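Long-range contacts in L-talarate/Galactarate Dehydratase (Salmonella typhimurium, PDB 2PP0), which catalyses the magnesium-dependent dehydration of L-talarate and galactarate to 5-keto-4-deoxy-D-glucarate and, in competition with this, the epimerization of L-talarate to galactarate: residues A36-V44 and Q54-I62; Y90-L101 and Q389-R397. One frame throughout, in Å; residues are numbered along the deposited sequence.

Contact 1. Residues A36-V44 and Q54-I62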
loop_
_atom_site.group_PDB
_atom_site.type_symbol
_atom_site.label_atom_id
_atom_site.label_comp_id
_atom_site.label_asym_id
_atom_site.label_seq_id
_atom_site.Cartn_x
_atom_site.Cartn_y
_atom_site.Cartn_z
ATOM N N ALA B 36 -4.890 -0.722 30.324
ATOM C CA ALA B 36 -4.073 -1.401 31.314
ATOM C C ALA B 36 -2.812 -0.605 31.579
ATOM O O ALA B 36 -2.437 0.260 30.788
ATOM C CB ALA B 36 -3.712 -2.805 30.821
ATOM N N PHE B 37 -2.161 -0.893 32.697
ATOM C CA PHE B 37 -0.927 -0.214 33.036
ATOM C C PHE B 37 0.176 -1.211 33.336
ATOM O O PHE B 37 0.059 -2.057 34.228
ATOM C CB PHE B 37 -1.151 0.734 34.213
ATOM C CG PHE B 37 -1.859 2.001 33.828
ATOM C CD1 PHE B 37 -1.151 3.070 33.285
ATOM C CD2 PHE B 37 -3.239 2.107 33.953
ATOM C CE1 PHE B 37 -1.809 4.222 32.871
ATOM C CE2 PHE B 37 -3.909 3.258 33.539
ATOM C CZ PHE B 37 -3.191 4.315 32.998
ATOM N N LEU B 38 1.241 -1.104 32.556
ATOM C CA LEU B 38 2.409 -1.957 32.671
ATOM C C LEU B 38 3.380 -1.275 33.627
ATOM O O LEU B 38 3.925 -0.216 33.320
ATOM C CB LEU B 38 3.044 -2.112 31.290
ATOM C CG LEU B 38 4.352 -2.881 31.139
ATOM C CD1 LEU B 38 4.087 -4.356 31.358
ATOM C CD2 LEU B 38 4.923 -2.650 29.746
ATOM N N PRO B 39 3.604 -1.870 34.806
ATOM C CA PRO B 39 4.519 -1.280 35.786
ATOM C C PRO B 39 6.003 -1.529 35.531
ATOM O O PRO B 39 6.401 -2.600 35.067
ATOM C CB PRO B 39 4.051 -1.899 37.100
ATOM C CG PRO B 39 3.628 -3.278 36.670
ATOM C CD PRO B 39 2.854 -2.997 35.394
ATOM N N LEU B 40 6.812 -0.520 35.835
ATOM C CA LEU B 40 8.258 -0.595 35.687
ATOM C C LEU B 40 8.851 -0.360 37.080
ATOM O O LEU B 40 8.956 0.785 37.531
ATOM C CB LEU B 40 8.757 0.489 34.727
ATOM C CG LEU B 40 8.309 0.450 33.263
ATOM C CD1 LEU B 40 8.790 1.712 32.559
ATOM C CD2 LEU B 40 8.863 -0.793 32.577
ATOM N N ALA B 41 9.225 -1.442 37.757
ATOM C CA ALA B 41 9.789 -1.365 39.106
ATOM C C ALA B 41 11.062 -0.536 39.167
ATOM O O ALA B 41 11.434 -0.034 40.230
ATOM C CB ALA B 41 10.057 -2.763 39.643
ATOM N N THR B 42 11.741 -0.408 38.033
ATOM C CA THR B 42 12.960 0.390 37.969
ATOM C C THR B 42 12.670 1.628 37.122
ATOM O O THR B 42 12.601 1.540 35.896
ATOM C CB THR B 42 14.117 -0.395 37.317
ATOM O OG1 THR B 42 14.445 -1.530 38.127
ATOM C CG2 THR B 42 15.344 0.490 37.171
ATOM N N PRO B 43 12.486 2.795 37.771
ATOM C CA PRO B 43 12.202 4.050 37.064
ATOM C C PRO B 43 13.156 4.263 35.896
ATOM O O PRO B 43 14.372 4.142 36.041
ATOM C CB PRO B 43 12.371 5.104 38.151
ATOM C CG PRO B 43 11.903 4.369 39.385
ATOM C CD PRO B 43 12.584 3.027 39.224
ATOM N N VAL B 44 12.590 4.578 34.737
ATOM C CA VAL B 44 13.379 4.791 33.532
ATOM C C VAL B 44 13.484 6.265 33.166
ATOM O O VAL B 44 12.484 6.986 33.141
ATOM C CB VAL B 44 12.762 4.044 32.336
ATOM C CG1 VAL B 44 13.598 4.278 31.095
ATOM C CG2 VAL B 44 12.658 2.557 32.651
ATOM N N GLN B 54 11.153 16.159 31.947
ATOM C CA GLN B 54 10.192 15.181 32.446
ATOM C C GLN B 54 10.673 14.466 33.700
ATOM O O GLN B 54 11.831 14.595 34.106
ATOM C CB GLN B 54 9.913 14.113 31.378
ATOM C CG GLN B 54 9.373 14.616 30.044
ATOM C CD GLN B 54 9.191 13.475 29.052
ATOM O OE1 GLN B 54 10.072 12.622 28.910
ATOM N NE2 GLN B 54 8.056 13.452 28.366
ATOM N N LYS B 55 9.756 13.702 34.289
ATOM C CA LYS B 55 10.013 12.899 35.477
ATOM C C LYS B 55 10.286 11.480 34.998
ATOM O O LYS B 55 9.839 11.089 33.915
ATOM C CB LYS B 55 8.781 12.883 36.388
ATOM C CG LYS B 55 8.472 14.206 37.059
ATOM C CD LYS B 55 9.601 14.596 37.998
ATOM C CE LYS B 55 9.264 15.846 38.796
ATOM N NZ LYS B 55 10.403 16.235 39.680
ATOM N N PRO B 56 11.020 10.688 35.792
ATOM C CA PRO B 56 11.308 9.312 35.378
ATOM C C PRO B 56 10.024 8.550 35.053
ATOM O O PRO B 56 8.970 8.810 35.637
ATOM C CB PRO B 56 12.039 8.734 36.587
ATOM C CG PRO B 56 12.780 9.933 37.121
ATOM C CD PRO B 56 11.717 11.019 37.048
ATOM N N LEU B 57 10.126 7.621 34.106
ATOM C CA LEU B 57 8.995 6.799 33.681
ATOM C C LEU B 57 8.839 5.642 34.664
ATOM O O LEU B 57 9.824 5.000 35.022
ATOM C CB LEU B 57 9.264 6.251 32.276
ATOM C CG LEU B 57 8.142 5.478 31.590
ATOM C CD1 LEU B 57 6.959 6.411 31.353
ATOM C CD2 LEU B 57 8.650 4.912 30.267
ATOM N N THR B 58 7.610 5.372 35.095
ATOM C CA THR B 58 7.371 4.298 36.052
ATOM C C THR B 58 6.310 3.292 35.618
ATOM O O THR B 58 6.067 2.300 36.305
ATOM C CB THR B 58 6.963 4.867 37.420
ATOM O OG1 THR B 58 5.760 5.634 37.279
ATOM C CG2 THR B 58 8.072 5.755 37.971
ATOM N N GLU B 59 5.675 3.543 34.481
ATOM C CA GLU B 59 4.655 2.633 33.973
ATOM C C GLU B 59 4.329 3.000 32.535
ATOM O O GLU B 59 4.688 4.082 32.065
ATOM C CB GLU B 59 3.382 2.719 34.821
ATOM C CG GLU B 59 2.656 4.058 34.719
ATOM C CD GLU B 59 1.339 4.074 35.471
ATOM O OE1 GLU B 59 0.971 3.032 36.059
ATOM O OE2 GLU B 59 0.664 5.127 35.469
ATOM N N VAL B 60 3.660 2.090 31.834
ATOM C CA VAL B 60 3.272 2.334 30.452
ATOM C C VAL B 60 1.792 2.033 30.291
ATOM O O VAL B 60 1.327 0.945 30.648
ATOM C CB VAL B 60 4.071 1.447 29.467
ATOM C CG1 VAL B 60 3.640 1.741 28.027
ATOM C CG2 VAL B 60 5.555 1.700 29.625
ATOM N N ALA B 61 1.045 3.006 29.782
ATOM C CA ALA B 61 -0.378 2.817 29.552
ATOM C C ALA B 61 -0.504 1.997 28.271
ATOM O O ALA B 61 0.220 2.236 27.304
ATOM C CB ALA B 61 -1.072 4.161 29.378
ATOM N N ILE B 62 -1.413 1.030 28.273
ATOM C CA ILE B 62 -1.629 0.183 27.106
ATOM C C ILE B 62 -3.119 0.151 26.803
ATOM O O ILE B 62 -3.916 -0.240 27.654
ATOM C CB ILE B 62 -1.158 -1.275 27.364
ATOM C CG1 ILE B 62 0.341 -1.307 27.684
ATOM C CG2 ILE B 62 -1.467 -2.144 26.147
ATOM C CD1 ILE B 62 1.242 -0.928 26.520
#
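The ring of Phe37 and the carboxylate of Glu59 meet across two antiparallel strands, their planes only 22° apart. Neither group sits squarely over the other: the carboxylate reaches one side of the ring, with Glu59 CD 3.5 Å from Phe37 CD1, while the methyl of Ala61 comes obliquely from the opposite side of the ring plane, its CB 3.6 Å from Phe37 CE1. Glu59 gets there because CG stands between its own backbone N and carbonyl carbon (chi1 67°) and the chain then runs out extended. On the other face of the sheet Leu38 and Val60 run alongside each other in the same direction. Leu40, turned toward the partner strand, meets Leu57 CD2 with its CD1 at 3.9 Å.

Beneath these side chains the backbones pair in register. Leu38 N to Val60 O, at 2.8 Å and 176°, is nearly straight, whereas Leu40 N approaches Thr58 O from well above the carbonyl plane, where the pairing gives way at the corner of Ala41 and Thr42. It resumes in the Val44 and Leu57 pair, whose Leu57 N to Val44 O bond is 2.6 Å long. Leu57 also packs near the substrate-binding Arg83. Such a bent antiparallel pair, leading from the sheet to substrate-binding residues, belongs to the N-terminal capping domain of the enolase superfamily.

Contact 2. Residues Y90-L101 and Q389-R397; sequences YAHAKEIADNLL and QLTCEFGKR
Helix-on-sheet packing in the N-terminal domain of an enolase-superfamily enzyme joins Tyr90-Leu101 to Gln389-Arg397: the end of helix 86-96 and the turn after it lie on strand 388-395, which the C-terminal end of the chain adds to the edge of the antiparallel sheet. Helix and strand run almost the same way, with their axes 15° apart and 9.6 Å distant at closest approach. Every second strand residue, Leu390, Cys392 and Phe394, points its side chain at the helix, whereas Thr391 turns its hydroxyl to Leu33 O on the neighbouring strand 28-40.

Tyr90 reaches down to the strand with CG anti to its backbone N (chi1 173°). Its ring crosses Leu390, whose CB is 3.9 Å from Tyr90 CE2, and its hydroxyl ends over the strand backbone, with OH 3.1 Å from Thr391 C. The sulfur of Cys392 stands obliquely to this ring, 5.1 Å from the centroid, in a sulfur-aromatic contact. The aliphatic chain of Lys94 passes the same sulfur from a direction roughly at right angles to the tyrosine hydroxyl, its CG 3.6 Å from Cys392 SG, and the thiol has both an aromatic and an alkyl neighbour.

Just after the 3-10 segment 98-100, Leu101 brings CD1 to 3.7 Å from Gly395 N. The Phe394 ring packs against the chain between Lys94 and Asp98. One of its faces is spanned by the Ala97 methyl and the backbone N of Asp98, neither of them centred on the ring; the methyl makes a CH-pi contact, CB lying 4.0 Å from the ring centroid and 27° off the normal. At the far end of the same ring, Phe394 CZ comes to 3.3 Å from Lys94 O.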
loop_
_atom_site.group_PDB
_atom_site.type_symbol
_atom_site.label_atom_id
_atom_site.label_comp_id
_atom_site.label_asym_id
_atom_site.label_seq_id
_atom_site.Cartn_x
_atom_site.Cartn_y
_atom_site.Cartn_z
ATOM N N TYR B 90 -7.793 5.964 25.599
ATOM C CA TYR B 90 -8.859 5.020 25.946
ATOM C C TYR B 90 -10.238 5.679 25.925
ATOM O O TYR B 90 -11.199 5.116 25.395
ATOM C CB TYR B 90 -8.626 4.429 27.334
ATOM C CG TYR B 90 -9.783 3.581 27.826
ATOM C CD1 TYR B 90 -9.954 2.267 27.380
ATOM C CD2 TYR B 90 -10.717 4.098 28.724
ATOM C CE1 TYR B 90 -11.026 1.492 27.820
ATOM C CE2 TYR B 90 -11.797 3.328 29.172
ATOM C CZ TYR B 90 -11.943 2.027 28.716
ATOM O OH TYR B 90 -12.998 1.257 29.160
ATOM N N ALA B 91 -10.339 6.871 26.509
ATOM C CA ALA B 91 -11.620 7.577 26.554
ATOM C C ALA B 91 -12.198 7.839 25.167
ATOM O O ALA B 91 -13.399 7.670 24.946
ATOM C CB ALA B 91 -11.468 8.903 27.329
ATOM N N HIS B 92 -11.355 8.257 24.227
ATOM C CA HIS B 92 -11.840 8.531 22.876
ATOM C C HIS B 92 -12.185 7.230 22.143
ATOM O O HIS B 92 -13.189 7.155 21.444
ATOM C CB HIS B 92 -10.793 9.304 22.072
ATOM C CG HIS B 92 -11.304 9.804 20.755
ATOM N ND1 HIS B 92 -12.345 10.701 20.656
ATOM C CD2 HIS B 92 -10.944 9.504 19.484
ATOM C CE1 HIS B 92 -12.607 10.931 19.381
ATOM N NE2 HIS B 92 -11.771 10.217 18.649
ATOM N N ALA B 93 -11.343 6.215 22.300
ATOM C CA ALA B 93 -11.591 4.921 21.661
ATOM C C ALA B 93 -12.966 4.442 22.131
ATOM O O ALA B 93 -13.787 3.970 21.347
ATOM C CB ALA B 93 -10.511 3.928 22.065
ATOM N N LYS B 94 -13.223 4.595 23.424
ATOM C CA LYS B 94 -14.501 4.188 23.987
ATOM C C LYS B 94 -15.671 4.975 23.404
ATOM O O LYS B 94 -16.756 4.430 23.219
ATOM C CB LYS B 94 -14.467 4.354 25.510
ATOM C CG LYS B 94 -15.789 4.088 26.207
ATOM C CD LYS B 94 -15.581 4.031 27.709
ATOM C CE LYS B 94 -16.896 3.971 28.467
ATOM N NZ LYS B 94 -16.648 4.031 29.940
ATOM N N GLU B 95 -15.449 6.252 23.096
ATOM C CA GLU B 95 -16.522 7.095 22.572
ATOM C C GLU B 95 -16.825 6.911 21.078
ATOM O O GLU B 95 -17.879 7.337 20.605
ATOM C CB GLU B 95 -16.222 8.581 22.883
ATOM C CG GLU B 95 -17.380 9.542 22.564
ATOM C CD GLU B 95 -17.159 10.972 23.077
ATOM O OE1 GLU B 95 -16.003 11.361 23.354
ATOM O OE2 GLU B 95 -18.152 11.717 23.185
ATOM N N ILE B 96 -15.922 6.264 20.343
ATOM C CA ILE B 96 -16.124 6.044 18.906
ATOM C C ILE B 96 -16.248 4.570 18.483
ATOM O O ILE B 96 -16.716 4.286 17.383
ATOM C CB ILE B 96 -14.963 6.646 18.067
ATOM C CG1 ILE B 96 -13.644 5.959 18.437
ATOM C CG2 ILE B 96 -14.864 8.156 18.296
ATOM C CD1 ILE B 96 -12.458 6.391 17.576
ATOM N N ALA B 97 -15.825 3.651 19.346
ATOM C CA ALA B 97 -15.847 2.212 19.038
ATOM C C ALA B 97 -17.161 1.643 18.500
ATOM O O ALA B 97 -17.156 0.761 17.628
ATOM C CB ALA B 97 -15.408 1.421 20.261
ATOM N N ASP B 98 -18.281 2.136 19.018
ATOM C CA ASP B 98 -19.599 1.675 18.589
ATOM C C ASP B 98 -19.797 1.756 17.075
ATOM O O ASP B 98 -20.562 0.984 16.497
ATOM C CB ASP B 98 -20.681 2.483 19.305
ATOM C CG ASP B 98 -20.270 3.926 19.524
ATOM O OD1 ASP B 98 -19.395 4.181 20.398
ATOM O OD2 ASP B 98 -20.811 4.803 18.815
ATOM N N ASN B 99 -19.100 2.690 16.434
ATOM C CA ASN B 99 -19.189 2.870 14.982
ATOM C C ASN B 99 -18.733 1.645 14.185
ATOM O O ASN B 99 -19.037 1.521 13.004
ATOM C CB ASN B 99 -18.347 4.071 14.562
ATOM C CG ASN B 99 -18.956 5.377 15.006
ATOM O OD1 ASN B 99 -19.929 5.842 14.423
ATOM N ND2 ASN B 99 -18.398 5.966 16.054
ATOM N N LEU B 100 -17.996 0.757 14.838
ATOM C CA LEU B 100 -17.481 -0.449 14.201
ATOM C C LEU B 100 -18.551 -1.513 13.960
ATOM O O LEU B 100 -18.426 -2.326 13.046
ATOM C CB LEU B 100 -16.365 -1.053 15.063
ATOM C CG LEU B 100 -15.053 -0.272 15.185
ATOM C CD1 LEU B 100 -14.228 -0.827 16.335
ATOM C CD2 LEU B 100 -14.279 -0.353 13.872
ATOM N N LEU B 101 -19.602 -1.512 14.774
ATOM C CA LEU B 101 -20.650 -2.521 14.628
ATOM C C LEU B 101 -21.350 -2.457 13.274
ATOM O O LEU B 101 -21.773 -1.389 12.830
ATOM C CB LEU B 101 -21.675 -2.402 15.766
ATOM C CG LEU B 101 -21.111 -2.490 17.192
ATOM C CD1 LEU B 101 -22.258 -2.490 18.207
ATOM C CD2 LEU B 101 -20.281 -3.748 17.346
ATOM N N GLN B 389 -7.206 -1.822 34.100
ATOM C CA GLN B 389 -7.882 -1.000 35.097
ATOM C C GLN B 389 -9.273 -0.596 34.642
ATOM O O GLN B 389 -10.179 -0.458 35.455
ATOM C CB GLN B 389 -7.051 0.247 35.418
ATOM C CG GLN B 389 -5.901 -0.024 36.386
ATOM C CD GLN B 389 -5.023 1.195 36.616
ATOM O OE1 GLN B 389 -5.420 2.326 36.330
ATOM N NE2 GLN B 389 -3.827 0.969 37.150
ATOM N N LEU B 390 -9.443 -0.414 33.338
ATOM C CA LEU B 390 -10.736 -0.036 32.779
ATOM C C LEU B 390 -11.011 -0.880 31.542
ATOM O O LEU B 390 -10.083 -1.292 30.850
ATOM C CB LEU B 390 -10.740 1.448 32.381
ATOM C CG LEU B 390 -10.619 2.510 33.482
ATOM C CD1 LEU B 390 -10.432 3.890 32.858
ATOM C CD2 LEU B 390 -11.869 2.489 34.353
ATOM N N THR B 391 -12.283 -1.139 31.268
ATOM C CA THR B 391 -12.660 -1.910 30.087
ATOM C C THR B 391 -14.113 -1.619 29.740
ATOM O O THR B 391 -14.879 -1.160 30.589
ATOM C CB THR B 391 -12.472 -3.431 30.318
ATOM O OG1 THR B 391 -12.716 -4.131 29.090
ATOM C CG2 THR B 391 -13.433 -3.942 31.380
ATOM N N CYS B 392 -14.477 -1.849 28.482
ATOM C CA CYS B 392 -15.844 -1.642 28.020
ATOM C C CYS B 392 -16.087 -2.512 26.793
ATOM O O CYS B 392 -15.148 -2.883 26.095
ATOM C CB CYS B 392 -16.096 -0.167 27.681
ATOM S SG CYS B 392 -15.023 0.547 26.413
ATOM N N GLU B 393 -17.347 -2.846 26.539
ATOM C CA GLU B 393 -17.684 -3.690 25.402
ATOM C C GLU B 393 -18.863 -3.156 24.609
ATOM O O GLU B 393 -19.717 -2.438 25.138
ATOM C CB GLU B 393 -17.972 -5.114 25.884
ATOM C CG GLU B 393 -16.745 -5.809 26.443
ATOM C CD GLU B 393 -17.051 -7.180 27.003
ATOM O OE1 GLU B 393 -17.967 -7.843 26.476
ATOM O OE2 GLU B 393 -16.366 -7.600 27.957
ATOM N N PHE B 394 -18.900 -3.517 23.331
ATOM C CA PHE B 394 -19.949 -3.086 22.424
ATOM C C PHE B 394 -20.406 -4.294 21.614
ATOM O O PHE B 394 -19.601 -5.158 21.274
ATOM C CB PHE B 394 -19.401 -2.010 21.479
ATOM C CG PHE B 394 -18.739 -0.860 22.192
ATOM C CD1 PHE B 394 -19.460 0.288 22.509
ATOM C CD2 PHE B 394 -17.407 -0.946 22.586
ATOM C CE1 PHE B 394 -18.860 1.336 23.212
ATOM C CE2 PHE B 394 -16.800 0.093 23.288
ATOM C CZ PHE B 394 -17.529 1.237 23.602
ATOM N N GLY B 395 -21.696 -4.353 21.310
ATOM C CA GLY B 395 -22.216 -5.461 20.534
ATOM C C GLY B 395 -22.408 -6.723 21.345
ATOM O O GLY B 395 -22.621 -6.673 22.558
ATOM N N LYS B 396 -22.317 -7.867 20.674
ATOM C CA LYS B 396 -22.508 -9.155 21.329
ATOM C C LYS B 396 -21.583 -10.198 20.721
ATOM O O LYS B 396 -21.558 -10.375 19.503
ATOM C CB LYS B 396 -23.965 -9.595 21.168
ATOM C CG LYS B 396 -24.324 -10.892 21.878
ATOM C CD LYS B 396 -25.781 -11.266 21.632
ATOM C CE LYS B 396 -26.210 -12.439 22.504
ATOM N NZ LYS B 396 -25.347 -13.636 22.297
ATOM N N ARG B 397 -20.816 -10.879 21.566
ATOM C CA ARG B 397 -19.903 -11.908 21.085
ATOM C C ARG B 397 -20.672 -12.873 20.190
ATOM O O ARG B 397 -21.775 -13.297 20.534
ATOM C CB ARG B 397 -19.298 -12.692 22.251
ATOM C CG ARG B 397 -18.452 -11.883 23.216
ATOM C CD ARG B 397 -17.784 -12.810 24.223
ATOM N NE ARG B 397 -17.059 -12.091 25.267
ATOM C CZ ARG B 397 -17.632 -11.286 26.159
ATOM N NH1 ARG B 397 -18.944 -11.088 26.137
ATOM N NH2 ARG B 397 -16.892 -10.682 27.082
#

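In the fold
The two contacts illustrate how one sheet can be built from distant parts of a sequence. Along the chain both segments of contact 1 come before either segment of contact 2, and their centres lie 25 Å apart, yet both reach the four-stranded antiparallel sheet ordered 74-81, 57-69, 28-40, 388-395. Strand 28-40 links them: it pairs with 57-69 in contact 1 and with the C-terminal strand of contact 2. The two also touch directly, Phe37 CD2 lying 3.2 Å from Gln389 OE1. Contact 1 extends toward substrate-binding residues, while contact 2 lies away from the substrate- and magnesium-binding residues and brings the chain's end, after the barrel domain, back onto the N-terminal domain.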